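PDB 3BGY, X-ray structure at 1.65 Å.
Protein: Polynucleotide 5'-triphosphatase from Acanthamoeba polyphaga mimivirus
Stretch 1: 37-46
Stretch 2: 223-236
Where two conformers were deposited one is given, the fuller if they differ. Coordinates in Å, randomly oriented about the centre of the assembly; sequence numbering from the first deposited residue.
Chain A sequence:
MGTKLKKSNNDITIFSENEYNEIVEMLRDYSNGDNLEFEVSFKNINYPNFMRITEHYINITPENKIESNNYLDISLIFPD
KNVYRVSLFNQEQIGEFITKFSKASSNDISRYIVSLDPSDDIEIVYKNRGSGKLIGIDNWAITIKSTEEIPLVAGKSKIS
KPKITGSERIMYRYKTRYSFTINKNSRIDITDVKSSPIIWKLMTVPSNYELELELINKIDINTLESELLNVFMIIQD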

# COMPACT_ATOMS: atom_id res chain seq x y z
N GLU A 37 9.89 -3.84 -1.65
CA GLU A 37 9.03 -3.05 -2.54
C GLU A 37 9.60 -1.65 -2.51
O GLU A 37 10.21 -1.29 -1.52
CB GLU A 37 7.60 -3.04 -2.04
CG GLU A 37 6.91 -4.43 -2.09
CD GLU A 37 6.99 -5.16 -3.44
OE1 GLU A 37 7.01 -4.52 -4.52
OE2 GLU A 37 7.03 -6.41 -3.42
N PHE A 38 9.43 -0.91 -3.59
CA PHE A 38 9.97 0.45 -3.67
C PHE A 38 8.78 1.33 -4.05
O PHE A 38 8.18 1.16 -5.12
CB PHE A 38 11.08 0.49 -4.72
CG PHE A 38 11.80 1.81 -4.82
CD1 PHE A 38 11.24 2.88 -5.52
CD2 PHE A 38 13.06 1.96 -4.24
CE1 PHE A 38 11.91 4.10 -5.67
CE2 PHE A 38 13.77 3.20 -4.39
CZ PHE A 38 13.18 4.26 -5.11
N GLU A 39 8.58 2.38 -3.26
CA GLU A 39 7.43 3.24 -3.42
C GLU A 39 7.76 4.71 -3.22
O GLU A 39 8.54 5.03 -2.32
CB GLU A 39 6.42 2.78 -2.34
CG GLU A 39 5.24 3.66 -1.98
CD GLU A 39 4.40 3.07 -0.85
OE1 GLU A 39 3.82 1.98 -1.03
OE2 GLU A 39 4.30 3.70 0.22
N VAL A 40 7.20 5.57 -4.06
CA VAL A 40 7.35 7.02 -3.85
C VAL A 40 5.94 7.47 -3.44
O VAL A 40 5.01 7.34 -4.22
CB VAL A 40 7.83 7.78 -5.07
CG1 VAL A 40 8.03 9.27 -4.71
CG2 VAL A 40 9.15 7.21 -5.56
N SER A 41 5.82 8.00 -2.23
CA SER A 41 4.52 8.43 -1.70
C SER A 41 4.40 9.95 -1.82
O SER A 41 5.28 10.69 -1.36
CB SER A 41 4.39 7.98 -0.22
OG SER A 41 3.23 8.53 0.39
N PHE A 42 3.34 10.41 -2.48
CA PHE A 42 3.09 11.84 -2.68
C PHE A 42 2.23 12.34 -1.55
O PHE A 42 1.21 11.75 -1.24
CB PHE A 42 2.42 12.11 -4.02
CG PHE A 42 3.30 11.87 -5.20
CD1 PHE A 42 3.58 10.56 -5.63
CD2 PHE A 42 3.90 12.96 -5.87
CE1 PHE A 42 4.47 10.33 -6.72
CE2 PHE A 42 4.80 12.72 -6.98
CZ PHE A 42 5.07 11.40 -7.38
N LYS A 43 2.68 13.41 -0.89
CA LYS A 43 1.93 13.95 0.25
C LYS A 43 0.97 15.07 -0.14
O LYS A 43 0.98 15.54 -1.26
CB LYS A 43 2.90 14.44 1.34
CG LYS A 43 3.97 13.40 1.77
CD LYS A 43 3.34 12.08 2.24
CE LYS A 43 4.37 11.04 2.58
NZ LYS A 43 3.75 9.71 2.87
N ASN A 44 0.07 15.42 0.80
CA ASN A 44 -0.93 16.49 0.63
C ASN A 44 -1.91 16.27 -0.50
O ASN A 44 -2.12 17.17 -1.32
CB ASN A 44 -0.26 17.86 0.48
CG ASN A 44 0.54 18.24 1.68
OD1 ASN A 44 0.25 17.82 2.80
ND2 ASN A 44 1.58 19.05 1.46
N ILE A 45 -2.35 15.03 -0.65
CA ILE A 45 -3.33 14.72 -1.69
C ILE A 45 -4.71 14.81 -1.04
O ILE A 45 -4.97 14.15 -0.02
CB ILE A 45 -3.12 13.29 -2.27
CG1 ILE A 45 -1.70 13.13 -2.84
CG2 ILE A 45 -4.22 12.99 -3.32
CD1 ILE A 45 -1.28 14.14 -3.88
N ASN A 46 -5.52 15.74 -1.53
CA ASN A 46 -6.86 15.95 -1.00
C ASN A 46 -7.89 15.61 -2.06
O ASN A 46 -7.50 15.18 -3.14
CB ASN A 46 -6.94 17.36 -0.41
CG ASN A 46 -5.96 17.53 0.74
OD1 ASN A 46 -6.03 16.79 1.73
ND2 ASN A 46 -4.98 18.41 0.57
N THR A 223 15.19 7.88 -14.94
CA THR A 223 13.85 7.53 -15.43
C THR A 223 12.81 7.79 -14.31
O THR A 223 11.71 8.35 -14.56
CB THR A 223 13.83 6.06 -15.86
OG1 THR A 223 14.87 5.87 -16.81
CG2 THR A 223 12.51 5.65 -16.50
N LEU A 224 13.17 7.44 -13.07
CA LEU A 224 12.28 7.67 -11.91
C LEU A 224 12.03 9.16 -11.73
O LEU A 224 10.87 9.56 -11.57
CB LEU A 224 12.89 7.10 -10.64
CG LEU A 224 12.17 7.35 -9.30
CD1 LEU A 224 10.84 6.60 -9.28
CD2 LEU A 224 13.03 6.94 -8.15
N GLU A 225 13.08 9.97 -11.86
CA GLU A 225 12.95 11.42 -11.67
C GLU A 225 12.03 12.00 -12.74
O GLU A 225 11.16 12.81 -12.43
CB GLU A 225 14.33 12.10 -11.71
CG GLU A 225 14.37 13.49 -11.12
CD GLU A 225 15.79 13.98 -10.84
OE1 GLU A 225 16.74 13.54 -11.51
OE2 GLU A 225 15.95 14.80 -9.91
N SER A 226 12.16 11.52 -13.99
CA SER A 226 11.30 11.97 -15.09
C SER A 226 9.84 11.58 -14.82
O SER A 226 8.93 12.37 -15.05
CB SER A 226 11.72 11.36 -16.42
OG SER A 226 12.97 11.88 -16.82
N GLU A 227 9.64 10.38 -14.29
CA GLU A 227 8.28 9.92 -13.98
C GLU A 227 7.68 10.72 -12.82
O GLU A 227 6.50 11.10 -12.87
CB GLU A 227 8.24 8.42 -13.69
CG GLU A 227 8.38 7.60 -14.95
CD GLU A 227 8.24 6.10 -14.75
OE1 GLU A 227 7.85 5.65 -13.65
OE2 GLU A 227 8.55 5.36 -15.72
N LEU A 228 8.50 11.08 -11.84
CA LEU A 228 7.99 11.85 -10.70
C LEU A 228 7.65 13.28 -11.14
O LEU A 228 6.68 13.85 -10.65
CB LEU A 228 8.98 11.88 -9.54
CG LEU A 228 9.30 10.52 -8.91
CD1 LEU A 228 10.27 10.70 -7.78
CD2 LEU A 228 8.04 9.85 -8.45
N LEU A 229 8.44 13.83 -12.07
CA LEU A 229 8.18 15.17 -12.60
C LEU A 229 6.84 15.20 -13.35
O LEU A 229 6.09 16.16 -13.21
CB LEU A 229 9.31 15.64 -13.52
CG LEU A 229 10.52 16.22 -12.80
CD1 LEU A 229 11.63 16.51 -13.79
CD2 LEU A 229 10.12 17.48 -12.02
N ASN A 230 6.53 14.13 -14.08
CA ASN A 230 5.26 14.03 -14.82
C ASN A 230 4.07 14.07 -13.85
O ASN A 230 3.09 14.78 -14.10
CB ASN A 230 5.20 12.75 -15.65
CG ASN A 230 6.06 12.81 -16.91
OD1 ASN A 230 6.52 13.87 -17.33
ND2 ASN A 230 6.27 11.65 -17.53
N VAL A 231 4.19 13.35 -12.73
CA VAL A 231 3.11 13.33 -11.71
C VAL A 231 2.98 14.71 -11.04
O VAL A 231 1.85 15.21 -10.86
CB VAL A 231 3.36 12.25 -10.63
CG1 VAL A 231 2.23 12.22 -9.62
CG2 VAL A 231 3.53 10.88 -11.28
N PHE A 232 4.11 15.34 -10.72
CA PHE A 232 4.09 16.70 -10.14
C PHE A 232 3.46 17.72 -11.07
O PHE A 232 2.80 18.64 -10.61
CB PHE A 232 5.49 17.17 -9.72
CG PHE A 232 5.90 16.69 -8.36
CD1 PHE A 232 5.18 17.09 -7.21
CD2 PHE A 232 6.99 15.82 -8.22
CE1 PHE A 232 5.55 16.63 -5.93
CE2 PHE A 232 7.37 15.35 -6.94
CZ PHE A 232 6.64 15.76 -5.79
N MET A 233 3.60 17.53 -12.38
CA MET A 233 2.98 18.43 -13.36
C MET A 233 1.45 18.32 -13.33
O MET A 233 0.73 19.29 -13.63
CB MET A 233 3.51 18.16 -14.75
CG MET A 233 4.88 18.77 -15.00
SD MET A 233 5.49 18.39 -16.65
CE MET A 233 4.17 19.14 -17.71
N ILE A 234 0.95 17.16 -12.91
CA ILE A 234 -0.49 16.98 -12.80
C ILE A 234 -1.01 17.56 -11.48
O ILE A 234 -1.93 18.38 -11.50
CB ILE A 234 -0.90 15.48 -12.92
CG1 ILE A 234 -0.39 14.89 -14.23
CG2 ILE A 234 -2.41 15.33 -12.90
CD1 ILE A 234 -0.05 13.42 -14.13
N ILE A 235 -0.37 17.22 -10.36
CA ILE A 235 -0.85 17.69 -9.06
C ILE A 235 -0.68 19.18 -8.76
O ILE A 235 -1.47 19.74 -8.01
CB ILE A 235 -0.39 16.80 -7.86
CG1 ILE A 235 1.11 16.89 -7.61
CG2 ILE A 235 -0.72 15.36 -8.14
CD1 ILE A 235 1.57 16.08 -6.39
N GLN A 236 0.30 19.83 -9.40
CA GLN A 236 0.52 21.25 -9.18
C GLN A 236 -0.40 22.13 -10.03
O GLN A 236 -0.76 21.78 -11.16
CB GLN A 236 2.00 21.61 -9.39
CG GLN A 236 2.90 21.01 -8.31
CD GLN A 236 4.40 21.22 -8.54
OE1 GLN A 236 4.81 21.67 -9.63
NE2 GLN A 236 5.18 20.91 -7.61

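The helix of stretch 2 packs nearly parallel to the strand of stretch 1, their axes 11.3 Å apart at closest approach and inclined by 19°. No hydrogen bond joins them; the contact is wholly apolar. Strand residues Phe38, Val40 and Phe42 alternate toward the helix, while Glu37, Glu39 and Ser41 stay out of its reach.

Along the helix, Thr223 makes no contact, but Leu224 points toward the strand and its two methyls divide their neighbours: CD2 lies 3.9 Å from Phe38 CE1, CD1 4.1 Å from Val40 CG2. One turn on, the CA-to-CB bond of Leu228 runs sideways, yet its long side chain brings CD2 within 3.8 Å of Val40 CG1 and 3.5 Å of Phe42 CZ. Compact, branched Val231 points toward the strand and sets CG1 over one face of the Phe42 ring, 3.9 Å from its centroid, a CH-pi contact. Phe232 starts sideways too, but its flat ring offers a face to the edge of Phe42, with CE2 3.7 Å from Phe42 CE2 and centroids 5.1 Å apart. Ile235 points toward stretch 1, and its CG1-CD1 arm is long enough for one methyl, CD1, to meet both Phe42 CD2 at 3.9 Å and Ile45 CD1 at 4.3 Å. Phe42, broad enough to touch four helix residues, is the centre of this packing, which buries 366 Å² in all.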